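Local coordinates for protein sortase (Streptomyces avermitilis, PDB 5GO5) that is a class E sortase, a cysteine transpeptidase of the sortase beta-barrel fold that probably anchors proteins to the cell wall as a housekeeping enzyme, at residues I133-Y138 with I180-L185; L80-N85 with G93-A98. One frame throughout, in Å; residues are numbered along the deposited sequence.

Overall arrangement
Both contacts are antiparallel strand pairings within the one mixed sheet that the sortase family curls into a beta barrel. Along the chain they come in series: contact 2, the hairpin of strands 80-82 and 93-98, closes before contact 1 joins strand 127-140 to strand 178-190. Strand 162-167 runs between them in the sheet, flanked by 93-98 and 178-190, so the contact centres are 14 Å apart and their nearest atoms, about 4 Å apart, do not touch. Contact 2 lies close to the predicted active site, the L80 side chain being about 7 Å from that of H100, the predicted proton donor/acceptor; contact 1 lies away from it.

Contact 1: residues I133-Y138 with I180-L185; sequences IDTGPY and IVWAHL
T135 and Y138 bring their side chains against the indole of W182 from the opposing strand. T135 CG2, anti to the backbone N, lies 3.6 Å from W182 CE3. Y138 CD2 comes to the indole edge, 3.7 Å from W182 CH2, but the ring planes are 38° apart, an oblique pair. I180 CG2, on the same strand as W182, stands 3.5 Å above one face of the indole, offset toward its rim. I180 CG1 sits at the edge of the Y138 ring. The second flat pair is polar: the D134 carboxylate and H184 imidazole are within 10° of coplanar, and H184 ND1 donates a 2.7 Å bond to the syn lone pair of D134 OD2 with a 168° angle at hydrogen.

Backbone bonds fix the register. W182 O accepts from both D134 N (2.8 Å) and T135 N (3.2 Å), the mark of a classic beta bulge, and W182 N returns a bond to T135 O. A second register shift precedes Y138, which exchanges two backbone bonds with I180; the peptide before P137 is cis, and a CB on G136 would clash with I180 O. On the face of I133 and A183, I133 CG1 packs 4.2 Å from A183 CB. The contact pairs strands 127-140 and 178-190 of the sortase beta-barrel, away from the predicted active site.

The polar ends have partners beyond the strands: Y157 OH bonds D134 OD2, and V147 O takes W182 NE1. The two bonds on OD2, with the near coplanarity, are likely to limit turning of the carboxylate, and its charge would probably raise the basicity of H184.

Contact 2: residues L80-N85 with G93-A98; sequences LGHYAN and GNFAVA
G81 and A98 form the hydrogen-bonded pair of this hairpin: G81 N reaches A98 O at 2.9 Å and A98 N reaches G81 O at 2.8 Å, the latter with an angle at hydrogen of 171°. H82 and V97 follow as a non-hydrogen-bonded pair. Beyond them Y83 N bonds A96 O at 3.0 Å, which extends the pairing past the end of strand 80-82.

Aromatic contact is made by H82 and F95. Their planes are 22° apart with centroids 4.8 Å apart, but the rings are slid so far that they barely overlap; H82 CD2 lies 3.5 Å from F95 CE1. With CG anti to the backbone N (chi1 175°), the imidazole swings beside its own carbonyl carbon and reaches F95, two residues before its pairing partner V97. Its nitrogens are held by E69 OE1 at ND1 and A87 O at NE2; an alanine here would probably leave F95 without its ring neighbour and E69 and A87 O without their hydrogen-bond partner.

Apolar contacts occupy both faces. L80 CB meets V97 CG1 at 3.6 Å on the side of H82, whereas Y83 brings the CD1-CE1 side of its ring to A96 and A98, with CD1 3.7 Å from A96 CB and CE1 nearest A98 CB.

Strand 93-98 leads on to H100, a predicted active-site residue, and the A98 side chain is about 8 Å from the bound glycine. Strand 65-69 pairs with strand 80-82 on its other edge through backbone bonds of L80 and H82 to L68. Strand 50-55 supplies M54 against L80 and V97, and F51 against F95, while T167 of strand 162-167 touches Y83 and A98.

Contact 1: residues I133-Y138 with I180-L185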
loop_
_atom_site.group_PDB
_atom_site.type_symbol
_atom_site.label_atom_id
_atom_site.label_comp_id
_atom_site.label_asym_id
_atom_site.label_seq_id
_atom_site.Cartn_x
_atom_site.Cartn_y
_atom_site.Cartn_z
ATOM N N ILE A 133 -6.773 3.296 -6.541
ATOM C CA ILE A 133 -6.236 4.608 -6.174
ATOM C C ILE A 133 -7.210 5.736 -6.469
ATOM O O ILE A 133 -7.735 5.845 -7.597
ATOM C CB ILE A 133 -4.879 4.872 -6.845
ATOM C CG1 ILE A 133 -3.835 3.905 -6.282
ATOM C CG2 ILE A 133 -4.449 6.316 -6.638
ATOM C CD1 ILE A 133 -2.468 3.980 -6.916
ATOM N N ASP A 134 -7.484 6.557 -5.459
ATOM C CA ASP A 134 -8.371 7.728 -5.654
ATOM C C ASP A 134 -7.641 9.048 -5.677
ATOM O O ASP A 134 -8.096 10.011 -6.337
ATOM C CB ASP A 134 -9.390 7.781 -4.562
ATOM C CG ASP A 134 -10.330 6.622 -4.590
ATOM O OD1 ASP A 134 -11.019 6.419 -5.604
ATOM O OD2 ASP A 134 -10.357 5.854 -3.610
ATOM N N THR A 135 -6.565 9.155 -4.913
ATOM C CA THR A 135 -5.864 10.426 -4.703
ATOM C C THR A 135 -4.365 10.221 -4.725
ATOM O O THR A 135 -3.863 9.241 -4.199
ATOM C CB THR A 135 -6.320 11.038 -3.375
ATOM O OG1 THR A 135 -7.732 11.112 -3.399
ATOM C CG2 THR A 135 -5.732 12.435 -3.163
ATOM N N GLY A 136 -3.663 11.163 -5.365
ATOM C CA GLY A 136 -2.219 11.192 -5.426
ATOM C C GLY A 136 -1.730 10.787 -6.810
ATOM O O GLY A 136 -2.569 10.514 -7.708
ATOM N N PRO A 137 -0.413 10.699 -7.002
ATOM C CA PRO A 137 0.583 10.902 -5.965
ATOM C C PRO A 137 0.650 12.326 -5.447
ATOM O O PRO A 137 0.629 13.293 -6.245
ATOM C CB PRO A 137 1.895 10.525 -6.637
ATOM C CG PRO A 137 1.515 9.634 -7.717
ATOM C CD PRO A 137 0.200 10.141 -8.208
ATOM N N TYR A 138 0.741 12.438 -4.129
ATOM C CA TYR A 138 0.679 13.694 -3.405
ATOM C C TYR A 138 2.013 13.903 -2.734
ATOM O O TYR A 138 2.489 13.043 -1.998
ATOM C CB TYR A 138 -0.485 13.676 -2.414
ATOM C CG TYR A 138 -0.471 14.844 -1.445
ATOM C CD1 TYR A 138 -0.812 16.138 -1.858
ATOM C CD2 TYR A 138 -0.079 14.670 -0.122
ATOM C CE1 TYR A 138 -0.766 17.215 -0.964
ATOM C CE2 TYR A 138 -0.049 15.747 0.771
ATOM C CZ TYR A 138 -0.373 17.010 0.333
ATOM O OH TYR A 138 -0.324 18.051 1.262
ATOM N N ILE A 180 2.664 10.159 -1.661
ATOM C CA ILE A 180 1.593 9.382 -1.025
ATOM C C ILE A 180 0.539 9.102 -2.073
ATOM O O ILE A 180 0.172 9.982 -2.885
ATOM C CB ILE A 180 0.868 10.137 0.128
ATOM C CG1 ILE A 180 1.814 10.949 1.040
ATOM C CG2 ILE A 180 -0.066 9.209 0.928
ATOM C CD1 ILE A 180 2.704 10.098 1.891
ATOM N N VAL A 181 -0.029 7.893 -2.042
ATOM C CA VAL A 181 -1.328 7.656 -2.699
ATOM C C VAL A 181 -2.316 7.037 -1.702
ATOM O O VAL A 181 -1.917 6.313 -0.783
ATOM C CB VAL A 181 -1.265 6.747 -3.951
ATOM C CG1 VAL A 181 -0.494 7.422 -5.062
ATOM C CG2 VAL A 181 -0.676 5.401 -3.625
ATOM N N TRP A 182 -3.593 7.331 -1.915
ATOM C CA TRP A 182 -4.668 6.757 -1.168
ATOM C C TRP A 182 -5.613 6.011 -2.078
ATOM O O TRP A 182 -5.960 6.499 -3.149
ATOM C CB TRP A 182 -5.470 7.819 -0.397
ATOM C CG TRP A 182 -4.712 8.546 0.654
ATOM C CD1 TRP A 182 -4.508 8.153 1.928
ATOM C CD2 TRP A 182 -4.041 9.811 0.502
ATOM N NE1 TRP A 182 -3.758 9.116 2.614
ATOM C CE2 TRP A 182 -3.500 10.151 1.764
ATOM C CE3 TRP A 182 -3.890 10.718 -0.569
ATOM C CZ2 TRP A 182 -2.777 11.327 1.972
ATOM C CZ3 TRP A 182 -3.147 11.897 -0.357
ATOM C CH2 TRP A 182 -2.627 12.187 0.904
ATOM N N ALA A 183 -6.100 4.878 -1.594
ATOM C CA ALA A 183 -6.952 3.985 -2.341
ATOM C C ALA A 183 -8.090 3.450 -1.471
ATOM O O ALA A 183 -7.971 3.390 -0.240
ATOM C CB ALA A 183 -6.112 2.837 -2.869
ATOM N N HIS A 184 -9.138 2.938 -2.103
ATOM C CA HIS A 184 -10.205 2.260 -1.393
ATOM C C HIS A 184 -10.395 0.819 -1.919
ATOM O O HIS A 184 -10.039 0.501 -3.060
ATOM C CB HIS A 184 -11.539 3.002 -1.506
ATOM C CG HIS A 184 -12.175 2.852 -2.847
ATOM N ND1 HIS A 184 -11.850 3.652 -3.923
ATOM C CD2 HIS A 184 -13.050 1.935 -3.312
ATOM C CE1 HIS A 184 -12.517 3.240 -4.992
ATOM N NE2 HIS A 184 -13.258 2.211 -4.642
ATOM N N LEU A 185 -10.924 -0.035 -1.062
ATOM C CA LEU A 185 -11.119 -1.440 -1.404
ATOM C C LEU A 185 -12.275 -1.554 -2.394
ATOM O O LEU A 185 -13.407 -1.155 -2.088
ATOM C CB LEU A 185 -11.380 -2.274 -0.168
ATOM C CG LEU A 185 -11.487 -3.788 -0.416
ATOM C CD1 LEU A 185 -10.182 -4.354 -0.982
ATOM C CD2 LEU A 185 -11.969 -4.498 0.843
#

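Contact 2: residues L80-N85 with G93-A98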
loop_
_atom_site.group_PDB
_atom_site.type_symbol
_atom_site.label_atom_id
_atom_site.label_comp_id
_atom_site.label_asym_id
_atom_site.label_seq_id
_atom_site.Cartn_x
_atom_site.Cartn_y
_atom_site.Cartn_z
ATOM N N LEU A 80 8.246 -4.158 1.738
ATOM C CA LEU A 80 7.372 -3.086 2.154
ATOM C C LEU A 80 6.987 -3.318 3.609
ATOM O O LEU A 80 6.904 -4.441 4.064
ATOM C CB LEU A 80 6.131 -3.135 1.306
ATOM C CG LEU A 80 6.442 -3.040 -0.171
ATOM C CD1 LEU A 80 5.168 -3.074 -0.962
ATOM C CD2 LEU A 80 7.198 -1.783 -0.546
ATOM N N GLY A 81 6.710 -2.240 4.333
ATOM C CA GLY A 81 6.362 -2.346 5.745
ATOM C C GLY A 81 4.989 -1.762 6.057
ATOM O O GLY A 81 4.697 -0.625 5.647
ATOM N N HIS A 82 4.177 -2.528 6.769
ATOM C CA HIS A 82 2.884 -2.092 7.243
ATOM C C HIS A 82 3.022 -1.325 8.553
ATOM O O HIS A 82 3.583 -1.847 9.500
ATOM C CB HIS A 82 1.966 -3.279 7.450
ATOM C CG HIS A 82 0.656 -2.940 8.057
ATOM N ND1 HIS A 82 0.265 -3.458 9.276
ATOM C CD2 HIS A 82 -0.382 -2.204 7.601
ATOM C CE1 HIS A 82 -0.950 -3.014 9.565
ATOM N NE2 HIS A 82 -1.375 -2.282 8.554
ATOM N N TYR A 83 2.492 -0.097 8.586
ATOM C CA TYR A 83 2.404 0.639 9.846
ATOM C C TYR A 83 1.577 -0.153 10.864
ATOM O O TYR A 83 0.399 -0.437 10.657
ATOM C CB TYR A 83 1.854 2.048 9.643
ATOM C CG TYR A 83 2.791 2.974 8.941
ATOM C CD1 TYR A 83 2.802 3.091 7.536
ATOM C CD2 TYR A 83 3.645 3.788 9.672
ATOM C CE1 TYR A 83 3.657 3.969 6.893
ATOM C CE2 TYR A 83 4.523 4.628 9.056
ATOM C CZ TYR A 83 4.511 4.745 7.667
ATOM O OH TYR A 83 5.347 5.631 7.082
ATOM N N ALA A 84 2.211 -0.516 11.989
ATOM C CA ALA A 84 1.643 -1.535 12.850
ATOM C C ALA A 84 0.434 -1.043 13.644
ATOM O O ALA A 84 -0.362 -1.831 14.135
ATOM C CB ALA A 84 2.731 -2.138 13.750
ATOM N N ASN A 85 0.287 0.258 13.732
ATOM C CA ASN A 85 -0.861 0.914 14.393
ATOM C C ASN A 85 -2.061 1.139 13.468
ATOM O O ASN A 85 -3.051 1.724 13.884
ATOM C CB ASN A 85 -0.442 2.273 14.944
ATOM C CG ASN A 85 0.029 3.217 13.883
ATOM O OD1 ASN A 85 0.862 2.852 13.030
ATOM N ND2 ASN A 85 -0.480 4.433 13.891
ATOM N N GLY A 93 -10.773 1.249 8.123
ATOM C CA GLY A 93 -9.652 2.078 8.556
ATOM C C GLY A 93 -8.781 2.342 7.367
ATOM O O GLY A 93 -9.295 2.547 6.239
ATOM N N ASN A 94 -7.476 2.387 7.608
ATOM C CA ASN A 94 -6.504 2.760 6.587
ATOM C C ASN A 94 -5.305 1.824 6.714
ATOM O O ASN A 94 -4.494 1.974 7.613
ATOM C CB ASN A 94 -6.113 4.207 6.757
ATOM C CG ASN A 94 -5.198 4.696 5.673
ATOM O OD1 ASN A 94 -4.860 3.957 4.729
ATOM N ND2 ASN A 94 -4.760 5.956 5.795
ATOM N N PHE A 95 -5.202 0.868 5.787
ATOM C CA PHE A 95 -4.090 -0.090 5.726
ATOM C C PHE A 95 -2.908 0.625 5.076
ATOM O O PHE A 95 -2.885 0.826 3.889
ATOM C CB PHE A 95 -4.532 -1.310 4.928
ATOM C CG PHE A 95 -3.450 -2.323 4.627
ATOM C CD1 PHE A 95 -3.071 -3.274 5.553
ATOM C CD2 PHE A 95 -2.837 -2.349 3.384
ATOM C CE1 PHE A 95 -2.078 -4.206 5.252
ATOM C CE2 PHE A 95 -1.863 -3.268 3.100
ATOM C CZ PHE A 95 -1.488 -4.210 4.033
ATOM N N ALA A 96 -1.939 1.018 5.895
ATOM C CA ALA A 96 -0.885 1.894 5.419
ATOM C C ALA A 96 0.427 1.159 5.297
ATOM O O ALA A 96 0.835 0.427 6.200
ATOM C CB ALA A 96 -0.737 3.062 6.354
ATOM N N VAL A 97 1.106 1.395 4.180
ATOM C CA VAL A 97 2.329 0.662 3.802
ATOM C C VAL A 97 3.390 1.630 3.301
ATOM O O VAL A 97 3.086 2.536 2.490
ATOM C CB VAL A 97 2.042 -0.384 2.721
ATOM C CG1 VAL A 97 3.315 -1.077 2.251
ATOM C CG2 VAL A 97 1.033 -1.382 3.207
ATOM N N ALA A 98 4.613 1.445 3.813
ATOM C CA ALA A 98 5.773 2.228 3.425
ATOM C C ALA A 98 6.718 1.427 2.543
ATOM O O ALA A 98 6.892 0.240 2.755
ATOM C CB ALA A 98 6.502 2.644 4.660
#